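Local coordinates for periplasmic oligopeptide-binding protein (Burkholderia pseudomallei, PDB 3ZS6), which binds oligopeptides in the bacterial periplasm and probably hands them to an ABC transporter for uptake into the cell, at residues A[7-12]-A[497-502]; A[13-18]-A[25-30]; A[31-36]-A[150-155]; A[180-185]-A[195-200]. All coordinates share one frame; numbering follows the deposited sequence. Where two conformers were deposited one is given.

Contact 1: A[7-12]-A[497-502]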
# COMPACT_ATOMS: atom_id res chain seq x y z
N LEU A 7 -4.84 -22.06 -8.45
CA LEU A 7 -4.23 -20.82 -8.89
C LEU A 7 -2.92 -20.59 -8.17
O LEU A 7 -2.85 -20.72 -6.94
CB LEU A 7 -5.17 -19.64 -8.63
CG LEU A 7 -4.65 -18.27 -9.07
CD1 LEU A 7 -4.64 -18.18 -10.59
CD2 LEU A 7 -5.51 -17.18 -8.45
N THR A 8 -1.87 -20.25 -8.92
CA THR A 8 -0.57 -19.94 -8.35
C THR A 8 -0.19 -18.50 -8.70
O THR A 8 -0.09 -18.14 -9.88
CB THR A 8 0.52 -20.89 -8.89
OG1 THR A 8 0.19 -22.23 -8.53
CG2 THR A 8 1.89 -20.54 -8.31
N ARG A 9 -0.00 -17.68 -7.67
CA ARG A 9 0.28 -16.25 -7.84
C ARG A 9 1.67 -15.92 -7.29
O ARG A 9 2.04 -16.40 -6.22
CB ARG A 9 -0.76 -15.40 -7.09
CG ARG A 9 -2.22 -15.74 -7.42
CD ARG A 9 -3.20 -15.03 -6.46
NE ARG A 9 -3.11 -13.57 -6.56
CZ ARG A 9 -4.14 -12.74 -6.39
NH1 ARG A 9 -5.34 -13.22 -6.09
NH2 ARG A 9 -3.96 -11.42 -6.51
N GLN A 10 2.42 -15.09 -8.01
CA GLN A 10 3.75 -14.69 -7.56
C GLN A 10 3.68 -13.36 -6.82
O GLN A 10 3.06 -12.40 -7.29
CB GLN A 10 4.73 -14.58 -8.74
CG GLN A 10 6.13 -14.04 -8.35
CD GLN A 10 6.47 -12.68 -8.97
OE1 GLN A 10 6.01 -12.34 -10.07
NE2 GLN A 10 7.31 -11.91 -8.28
N VAL A 11 4.29 -13.31 -5.63
CA VAL A 11 4.42 -12.05 -4.89
C VAL A 11 5.89 -11.61 -4.79
O VAL A 11 6.79 -12.44 -4.86
CB VAL A 11 3.74 -12.12 -3.51
CG1 VAL A 11 2.21 -12.19 -3.66
CG2 VAL A 11 4.26 -13.32 -2.72
N PRO A 12 6.13 -10.29 -4.65
CA PRO A 12 7.49 -9.74 -4.79
C PRO A 12 8.43 -10.03 -3.61
O PRO A 12 9.63 -9.79 -3.73
CB PRO A 12 7.25 -8.23 -4.93
CG PRO A 12 5.95 -8.00 -4.16
CD PRO A 12 5.12 -9.24 -4.46
N ARG A 497 -6.94 -7.42 -5.83
CA ARG A 497 -7.65 -8.44 -6.61
C ARG A 497 -7.63 -9.78 -5.89
O ARG A 497 -6.62 -10.49 -5.91
CB ARG A 497 -7.02 -8.55 -8.01
CG ARG A 497 -7.10 -7.25 -8.85
CD ARG A 497 -6.26 -7.36 -10.13
NE ARG A 497 -6.72 -6.47 -11.21
CZ ARG A 497 -6.15 -5.31 -11.53
NH1 ARG A 497 -5.09 -4.85 -10.85
NH2 ARG A 497 -6.65 -4.59 -12.53
N ALA A 498 -8.74 -10.10 -5.25
CA ALA A 498 -8.85 -11.31 -4.44
C ALA A 498 -9.01 -12.54 -5.31
O ALA A 498 -9.60 -12.49 -6.39
CB ALA A 498 -10.04 -11.19 -3.49
N SER A 499 -8.48 -13.67 -4.84
CA SER A 499 -8.59 -14.91 -5.59
C SER A 499 -10.04 -15.38 -5.80
O SER A 499 -10.36 -15.97 -6.83
CB SER A 499 -7.76 -16.00 -4.90
OG SER A 499 -6.41 -15.60 -4.79
N GLN A 500 -10.92 -15.11 -4.84
CA GLN A 500 -12.29 -15.62 -4.92
C GLN A 500 -13.10 -14.99 -6.06
O GLN A 500 -14.18 -15.49 -6.42
CB GLN A 500 -13.05 -15.45 -3.60
CG GLN A 500 -13.38 -14.00 -3.24
CD GLN A 500 -14.50 -13.92 -2.20
OE1 GLN A 500 -14.31 -13.43 -1.09
NE2 GLN A 500 -15.68 -14.40 -2.58
N ASP A 501 -12.60 -13.89 -6.61
CA ASP A 501 -13.31 -13.21 -7.69
C ASP A 501 -12.88 -13.73 -9.07
O ASP A 501 -13.47 -13.34 -10.08
CB ASP A 501 -13.14 -11.69 -7.58
CG ASP A 501 -13.77 -11.12 -6.30
OD1 ASP A 501 -14.90 -11.53 -5.97
OD2 ASP A 501 -13.13 -10.30 -5.61
N MET A 502 -11.88 -14.60 -9.10
CA MET A 502 -11.41 -15.17 -10.37
C MET A 502 -11.83 -16.64 -10.51
O MET A 502 -12.31 -17.25 -9.56
CB MET A 502 -9.89 -14.99 -10.52
CG MET A 502 -9.48 -13.53 -10.78
SD MET A 502 -7.68 -13.26 -10.81
CE MET A 502 -7.33 -13.27 -9.05

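Contact 2: A[13-18]-A[25-30]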
# COMPACT_ATOMS: atom_id res chain seq x y z
N ALA A 13 7.89 -10.53 -2.50
CA ALA A 13 8.71 -10.78 -1.32
C ALA A 13 7.95 -11.62 -0.30
O ALA A 13 6.73 -11.80 -0.42
CB ALA A 13 9.15 -9.46 -0.69
N GLU A 14 8.66 -12.15 0.70
CA GLU A 14 8.02 -12.85 1.82
C GLU A 14 7.13 -11.88 2.58
O GLU A 14 7.54 -10.75 2.89
CB GLU A 14 9.08 -13.43 2.76
CG GLU A 14 8.53 -13.98 4.09
CD GLU A 14 7.67 -15.23 3.92
OE1 GLU A 14 7.65 -15.81 2.81
OE2 GLU A 14 6.99 -15.61 4.89
N VAL A 15 5.90 -12.31 2.87
CA VAL A 15 4.92 -11.47 3.57
C VAL A 15 5.40 -11.15 4.99
O VAL A 15 5.99 -12.01 5.64
CB VAL A 15 3.53 -12.16 3.62
CG1 VAL A 15 3.54 -13.36 4.60
CG2 VAL A 15 2.44 -11.16 3.98
N GLU A 16 5.14 -9.93 5.46
CA GLU A 16 5.65 -9.50 6.76
C GLU A 16 4.87 -10.13 7.92
O GLU A 16 5.42 -10.35 9.00
CB GLU A 16 5.64 -7.96 6.89
CG GLU A 16 4.25 -7.32 6.91
CD GLU A 16 3.65 -7.14 5.52
OE1 GLU A 16 4.28 -7.57 4.53
OE2 GLU A 16 2.55 -6.55 5.41
N SER A 17 3.60 -10.43 7.70
CA SER A 17 2.75 -10.96 8.75
C SER A 17 1.44 -11.40 8.14
O SER A 17 1.07 -10.94 7.06
CB SER A 17 2.51 -9.88 9.81
OG SER A 17 1.59 -10.30 10.81
N LEU A 18 0.73 -12.30 8.82
CA LEU A 18 -0.63 -12.65 8.43
C LEU A 18 -1.61 -12.27 9.53
O LEU A 18 -2.78 -12.63 9.48
CB LEU A 18 -0.74 -14.14 8.10
CG LEU A 18 -0.01 -14.59 6.82
CD1 LEU A 18 -0.21 -16.08 6.59
CD2 LEU A 18 -0.49 -13.79 5.62
N SER A 25 1.79 -4.28 3.89
CA SER A 25 2.21 -4.25 2.48
C SER A 25 1.15 -4.69 1.49
O SER A 25 0.14 -5.31 1.86
CB SER A 25 3.45 -5.12 2.29
OG SER A 25 3.10 -6.50 2.32
N TRP A 26 1.41 -4.41 0.21
CA TRP A 26 0.60 -4.93 -0.88
C TRP A 26 0.50 -6.46 -0.75
O TRP A 26 -0.58 -7.03 -0.89
CB TRP A 26 1.23 -4.57 -2.24
CG TRP A 26 0.45 -5.13 -3.41
CD1 TRP A 26 -0.59 -4.53 -4.06
CD2 TRP A 26 0.64 -6.40 -4.06
NE1 TRP A 26 -1.05 -5.34 -5.08
CE2 TRP A 26 -0.32 -6.49 -5.10
CE3 TRP A 26 1.53 -7.47 -3.87
CZ2 TRP A 26 -0.42 -7.61 -5.93
CZ3 TRP A 26 1.43 -8.58 -4.70
CH2 TRP A 26 0.46 -8.64 -5.73
N THR A 27 1.62 -7.11 -0.47
CA THR A 27 1.63 -8.56 -0.36
C THR A 27 0.78 -9.02 0.84
O THR A 27 0.00 -9.96 0.72
CB THR A 27 3.06 -9.13 -0.24
OG1 THR A 27 3.78 -8.91 -1.46
CG2 THR A 27 3.00 -10.64 0.06
N GLY A 28 0.95 -8.36 1.98
CA GLY A 28 0.19 -8.71 3.17
C GLY A 28 -1.31 -8.56 2.98
O GLY A 28 -2.10 -9.40 3.43
N ASN A 29 -1.72 -7.49 2.31
CA ASN A 29 -3.14 -7.29 2.04
C ASN A 29 -3.71 -8.29 1.03
O ASN A 29 -4.81 -8.79 1.23
CB ASN A 29 -3.41 -5.85 1.56
CG ASN A 29 -3.47 -4.88 2.71
OD1 ASN A 29 -4.55 -4.58 3.24
ND2 ASN A 29 -2.31 -4.35 3.10
N THR A 30 -2.97 -8.58 -0.03
CA THR A 30 -3.44 -9.53 -1.05
C THR A 30 -3.62 -10.92 -0.45
O THR A 30 -4.68 -11.54 -0.59
CB THR A 30 -2.48 -9.62 -2.25
OG1 THR A 30 -2.32 -8.33 -2.85
CG2 THR A 30 -3.02 -10.61 -3.28

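Contact 3: A[31-36]-A[150-155]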
# COMPACT_ATOMS: atom_id res chain seq x y z
N ILE A 31 -2.58 -11.42 0.21
CA ILE A 31 -2.69 -12.70 0.91
C ILE A 31 -3.73 -12.68 2.05
O ILE A 31 -4.58 -13.56 2.12
CB ILE A 31 -1.33 -13.17 1.44
CG1 ILE A 31 -0.38 -13.42 0.27
CG2 ILE A 31 -1.48 -14.45 2.28
CD1 ILE A 31 1.04 -13.77 0.70
N GLY A 32 -3.66 -11.68 2.92
CA GLY A 32 -4.55 -11.61 4.07
C GLY A 32 -6.04 -11.52 3.73
O GLY A 32 -6.90 -12.00 4.50
N LEU A 33 -6.36 -10.89 2.60
CA LEU A 33 -7.76 -10.71 2.22
C LEU A 33 -8.36 -11.95 1.56
O LEU A 33 -9.58 -12.06 1.43
CB LEU A 33 -7.94 -9.46 1.35
CG LEU A 33 -7.76 -8.12 2.06
CD1 LEU A 33 -7.72 -6.98 1.06
CD2 LEU A 33 -8.85 -7.87 3.12
N ASP A 34 -7.51 -12.88 1.15
CA ASP A 34 -7.98 -14.22 0.79
C ASP A 34 -8.33 -15.01 2.07
O ASP A 34 -9.23 -15.85 2.06
CB ASP A 34 -6.92 -14.99 0.00
CG ASP A 34 -6.84 -14.58 -1.47
OD1 ASP A 34 -7.68 -13.78 -1.95
OD2 ASP A 34 -5.92 -15.09 -2.15
N LEU A 35 -7.63 -14.72 3.18
CA LEU A 35 -7.84 -15.45 4.44
C LEU A 35 -8.88 -14.84 5.39
O LEU A 35 -9.50 -15.55 6.18
CB LEU A 35 -6.51 -15.61 5.20
CG LEU A 35 -5.42 -16.44 4.52
CD1 LEU A 35 -4.09 -16.27 5.24
CD2 LEU A 35 -5.82 -17.93 4.44
N PHE A 36 -9.05 -13.52 5.31
CA PHE A 36 -9.96 -12.79 6.19
C PHE A 36 -10.91 -11.91 5.38
O PHE A 36 -10.56 -11.43 4.31
CB PHE A 36 -9.20 -11.88 7.16
CG PHE A 36 -8.31 -12.61 8.13
CD1 PHE A 36 -7.01 -12.96 7.78
CD2 PHE A 36 -8.76 -12.93 9.40
CE1 PHE A 36 -6.17 -13.62 8.67
CE2 PHE A 36 -7.94 -13.59 10.31
CZ PHE A 36 -6.64 -13.94 9.95
N ALA A 150 -12.63 -2.42 3.80
CA ALA A 150 -12.30 -3.54 2.91
C ALA A 150 -10.81 -3.93 2.96
O ALA A 150 -10.41 -4.93 2.36
CB ALA A 150 -12.72 -3.22 1.46
N MET A 151 -9.99 -3.18 3.69
CA MET A 151 -8.56 -3.45 3.79
C MET A 151 -8.23 -4.43 4.92
O MET A 151 -8.97 -4.55 5.89
CB MET A 151 -7.78 -2.14 3.99
CG MET A 151 -7.71 -1.25 2.75
SD MET A 151 -6.94 -2.06 1.31
CE MET A 151 -8.37 -2.65 0.43
N ALA A 152 -7.08 -5.09 4.82
CA ALA A 152 -6.73 -6.16 5.76
C ALA A 152 -6.68 -5.76 7.23
O ALA A 152 -7.13 -6.52 8.09
CB ALA A 152 -5.44 -6.86 5.33
N PRO A 153 -6.13 -4.58 7.55
CA PRO A 153 -6.01 -4.30 8.98
C PRO A 153 -7.36 -4.07 9.68
O PRO A 153 -7.39 -4.10 10.91
CB PRO A 153 -5.14 -3.04 9.04
CG PRO A 153 -4.41 -3.02 7.70
CD PRO A 153 -5.44 -3.56 6.73
N LEU A 154 -8.44 -3.86 8.93
CA LEU A 154 -9.76 -3.72 9.57
C LEU A 154 -10.60 -5.00 9.55
O LEU A 154 -11.75 -4.99 10.00
CB LEU A 154 -10.53 -2.51 9.02
CG LEU A 154 -9.85 -1.14 9.26
CD1 LEU A 154 -10.66 0.01 8.65
CD2 LEU A 154 -9.63 -0.89 10.75
N THR A 155 -10.03 -6.09 9.05
CA THR A 155 -10.70 -7.39 9.16
C THR A 155 -10.81 -7.83 10.63
O THR A 155 -10.04 -7.39 11.49
CB THR A 155 -10.01 -8.49 8.34
OG1 THR A 155 -8.66 -8.66 8.78
CG2 THR A 155 -10.04 -8.14 6.85

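Contact 4: A[180-185]-A[195-200]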
# COMPACT_ATOMS: atom_id res chain seq x y z
N PRO A 180 -12.61 -16.52 2.44
CA PRO A 180 -13.00 -17.63 1.56
C PRO A 180 -12.00 -18.79 1.57
O PRO A 180 -12.34 -19.87 1.10
CB PRO A 180 -13.06 -16.97 0.18
CG PRO A 180 -12.14 -15.78 0.28
CD PRO A 180 -12.26 -15.30 1.69
N TYR A 181 -10.79 -18.55 2.09
CA TYR A 181 -9.74 -19.57 2.14
C TYR A 181 -9.18 -19.77 3.54
O TYR A 181 -9.21 -18.86 4.37
CB TYR A 181 -8.60 -19.23 1.15
CG TYR A 181 -9.10 -19.17 -0.27
CD1 TYR A 181 -9.14 -20.31 -1.07
CD2 TYR A 181 -9.58 -17.97 -0.81
CE1 TYR A 181 -9.63 -20.27 -2.36
CE2 TYR A 181 -10.07 -17.91 -2.10
CZ TYR A 181 -10.09 -19.06 -2.87
OH TYR A 181 -10.58 -19.01 -4.15
N THR A 182 -8.70 -20.98 3.82
CA THR A 182 -8.02 -21.26 5.07
C THR A 182 -6.58 -21.65 4.77
O THR A 182 -6.30 -22.31 3.77
CB THR A 182 -8.69 -22.42 5.86
OG1 THR A 182 -8.55 -23.64 5.12
CG2 THR A 182 -10.16 -22.13 6.11
N LEU A 183 -5.68 -21.26 5.67
CA LEU A 183 -4.26 -21.47 5.47
C LEU A 183 -3.87 -22.93 5.69
O LEU A 183 -4.13 -23.49 6.75
CB LEU A 183 -3.48 -20.58 6.44
CG LEU A 183 -1.95 -20.57 6.31
CD1 LEU A 183 -1.56 -19.96 4.97
CD2 LEU A 183 -1.33 -19.80 7.47
N VAL A 184 -3.23 -23.53 4.69
CA VAL A 184 -2.79 -24.92 4.80
C VAL A 184 -1.29 -25.04 5.08
O VAL A 184 -0.85 -25.89 5.86
CB VAL A 184 -3.11 -25.73 3.52
CG1 VAL A 184 -2.70 -27.19 3.70
CG2 VAL A 184 -4.58 -25.63 3.18
N ASP A 185 -0.49 -24.20 4.43
CA ASP A 185 0.96 -24.28 4.58
C ASP A 185 1.58 -22.89 4.48
O ASP A 185 1.15 -22.05 3.68
CB ASP A 185 1.56 -25.21 3.52
CG ASP A 185 3.03 -25.55 3.80
OD1 ASP A 185 3.42 -25.63 4.98
OD2 ASP A 185 3.78 -25.75 2.82
N ALA A 195 -6.57 -23.32 1.04
CA ALA A 195 -7.61 -24.15 0.44
C ALA A 195 -8.98 -23.51 0.61
O ALA A 195 -9.24 -22.85 1.63
CB ALA A 195 -7.61 -25.53 1.07
N LYS A 196 -9.86 -23.70 -0.37
CA LYS A 196 -11.21 -23.14 -0.28
C LYS A 196 -11.85 -23.57 1.04
O LYS A 196 -11.76 -24.73 1.44
CB LYS A 196 -12.07 -23.59 -1.46
CG LYS A 196 -13.53 -23.16 -1.38
CD LYS A 196 -14.34 -23.66 -2.58
CE LYS A 196 -15.84 -23.43 -2.36
NZ LYS A 196 -16.64 -23.73 -3.59
N SER A 197 -12.50 -22.63 1.72
CA SER A 197 -13.14 -22.93 2.99
C SER A 197 -14.60 -23.29 2.80
O SER A 197 -15.35 -22.54 2.18
CB SER A 197 -13.05 -21.73 3.94
OG SER A 197 -13.83 -21.95 5.10
N ASP A 198 -15.01 -24.42 3.36
CA ASP A 198 -16.42 -24.83 3.29
C ASP A 198 -17.26 -24.13 4.36
O ASP A 198 -18.48 -24.27 4.39
CB ASP A 198 -16.55 -26.36 3.40
CG ASP A 198 -15.76 -26.94 4.55
OD1 ASP A 198 -14.76 -26.32 4.98
OD2 ASP A 198 -16.12 -28.04 5.02
N LYS A 199 -16.60 -23.36 5.23
CA LYS A 199 -17.31 -22.60 6.26
C LYS A 199 -17.67 -21.18 5.81
O LYS A 199 -18.54 -20.56 6.40
CB LYS A 199 -16.49 -22.57 7.55
CG LYS A 199 -16.04 -23.94 8.04
CD LYS A 199 -16.53 -24.22 9.45
CE LYS A 199 -16.32 -25.69 9.84
NZ LYS A 199 -14.89 -26.02 10.09
N TYR A 200 -17.01 -20.68 4.77
CA TYR A 200 -17.27 -19.33 4.26
C TYR A 200 -18.72 -19.17 3.80
O TYR A 200 -19.24 -20.01 3.05
CB TYR A 200 -16.33 -19.00 3.10
CG TYR A 200 -16.43 -17.58 2.57
CD1 TYR A 200 -16.19 -16.49 3.40
CD2 TYR A 200 -16.73 -17.33 1.24
CE1 TYR A 200 -16.28 -15.19 2.92
CE2 TYR A 200 -16.81 -16.05 0.75
CZ TYR A 200 -16.58 -14.97 1.58
OH TYR A 200 -16.67 -13.70 1.07
O HOH W 1 -15.14 -20.56 0.34

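Contact 1: A[7-12]-A[497-502]
The carbonyl oxygen of Arg497 is gripped by both terminal nitrogens of Arg9. NH2 of Arg9 donates to Arg497 O at 2.9 Å, approaching nearly along the C=O axis, while NH1 of Arg9 reaches the same Arg497 O at 3.0 Å. The oxygen lies within 1° of the guanidinium plane, so the flat group meets it end-on as a two-pronged fork. NH1 also donates to the hydroxyl of Ser499, with Arg9 NH1 and Ser499 OG 2.9 Å apart and the acceptor tilted 18° from the guanidinium plane. One planar cation thus bridges Arg497 and Ser499. The Arg9 chain is bent at chi3 (62°), where NE turns off the otherwise extended run through CG and CD. Nearer the backbone, Arg9 CD lies 3.7 Å from Ser499 OG. The methyl of Met502 comes in obliquely, its CE 3.6 Å from Arg9 NH1. Leu7 CD2 lies 4.1 Å from Ser499 OG and makes a loose apolar contact with Met502 CE at 4.4 Å. Ser499 OG has a second partner in Asp34 of helix 26-35, a carboxylate that probably helps to offset the buried charge of Arg9, and the guanidinium also makes a cation-pi contact with Tyr233. The contact joins segments near the two ends of the chain: strand 6-11, an outermost strand of the mixed sheet beside strand 210-215, holds the loop ahead of strand 503-504, while helix 26-35 packs Thr30 against Arg9.

Contact 2: A[13-18]-A[25-30]
The carboxylate of Glu16 meets Ser25 with both of its oxygens, at two different settings. OE1 of Glu16 takes the proton of Ser25 OG on its syn lone pair at 2.7 Å, whereas Ser25 N donates to Glu16 OE2 from above the carboxylate plane, 38° out of it, at 2.8 Å. The second flat group, the indole of Trp26, does not touch 13-18: Thr30 OG1 sits over the centre of one face, 3.5 Å above the plane, and Thr27 OG1 lies at the edge. CG of Glu16 takes the crowded position between its backbone N and carbonyl carbon (chi1 66°), and the bend at chi2 (-81°) turns CD off that line. Glu16 OE2 also accepts from Glu24 N, so the carboxylate is gripped by three donors, Ser25 OG, Ser25 N and Glu24 N. Ser25 is the N-cap of helix 26-35: besides giving its proton to Glu16, its OG accepts from Gly28 N at 2.9 Å. Glu16 therefore orients the capping hydroxyl, and the helix start probably favours its negative charge. Alongside, Val15 CG2 presses to 3.4 Å from Gly28 CA, a tight fit over a residue lacking a side chain, and Thr27 CG2 fills in 3.9 Å from Val15 CB. The same helix turn borders the bound peptide, to which the Trp26 backbone is hydrogen-bonded. The loop 13-18 lies between strand 6-11 and helix 26-35, with Lys388 and Met391 of helix 387-395 against Glu16 and Trp186 of strand 181-187 against Val15.

Contact 3: A[31-36]-A[150-155]
This is an apolar contact between the last turn of helix 26-35 and the buried loop 150-155, which runs from helix 145-148 toward helix 159-165. Leu33 carries most of it, laying its isobutyl group over the backbone of the loop rather than against large side chains. Its CD2 methyl is 3.4 Å from Ala150 O and 3.7 Å from Ala152 N, and the CD1 methyl lies 3.6 Å from Ala150 O. Two small side chains border the CD2 methyl: Ala152 CB is 4.2 Å and Thr155 CG2 3.9 Å from Leu33 CD2. With CG anti to the carbonyl carbon (chi1 -70°), Leu33 brings CG itself near Ala152 N. In this member of solute-binding protein family 5, with its periplasmic-binding-protein fold, the contact ties helix 26-35, which starts beside the bound peptide, to the short 3-10 turn 152-154. That turn is closed by Thr155: its OG1 donates to Ala152 O at 2.7 Å, in the carbonyl plane, and the same oxygen accepts from Thr155 N. The closure fixes the threonine, whose side chain crosses that of Phe36 at about a right angle. There Phe36 CB lies 3.6 Å from Thr155 OG1 and 3.8 Å from Thr155 CG2, and the ring itself leads off from the loop. Phe36 is the first residue to leave helical geometry, although its N still bonds to Gly32 O, an atom that also lies at the edge of the phenyl ring. Nearer the start of the helix, Asn29 OD1 accepts from Ala152 N, and Ile42 of strand 40-42 packs against Ala150 and Met151.

Contact 4: A[180-185]-A[195-200]
Tyr200 lays its ring over Pro180, atom by atom from the root outward. Its CB is 3.9 Å from Pro180 CA, and CG, anti to the backbone N (chi1 -175°), comes to 3.6 Å from Pro180 CA, which lies over one face toward the rim. Farther out the two sides of the ring part: Tyr200 CD1 is 3.7 Å from Pro180 N, while CD2 is 3.8 Å from Pro180 CB. CE1 stays near Pro180 N and CE2 near Pro180 CB, which makes a CH-pi contact, 18° off the ring normal. At the tip, the hydroxyl of Tyr200 is hydrogen-bonded to Glu37. Next to this, the strands pair antiparallel: Thr182 and Ala195 exchange two backbone bonds, and Ser197 N donates to Pro180 O at 2.8 Å. A water gives its protons to Pro180 O and Ser197 O. Thr182 CG2 packs 3.6 Å from Ser197 CB; Ser197 OG accepts from Lys199 N in an ST turn. Val184, which with Asp185 forms a classic beta bulge facing Val193, puts its CG2 3.7 Å from Ala195 CB. The contact joins hairpin strands 181-187 and 191-196, the former outermost in the mixed sheet, with helix 26-35 bonded through Asp34 to Tyr181.

Helix 26-35 ties the four contacts together: contact 2 caps its start, contact 3 packs its last turn, and its Asp34 links it to contacts 1 and 4. Contacts 1 to 3 are buried, whereas contact 4, about 25 Å from the centre of the chain to its own centre, is partly open. Contacts 1 and 4 both reach the mixed sheet, each involving one of its outermost strands. The chemistry follows place: a buried guanidinium in contact 1 and a carboxylate in contact 2, each bonded to backbone and hydroxyl, methyls laid on a loop backbone in contact 3, and strand pairing with a water bridge in contact 4.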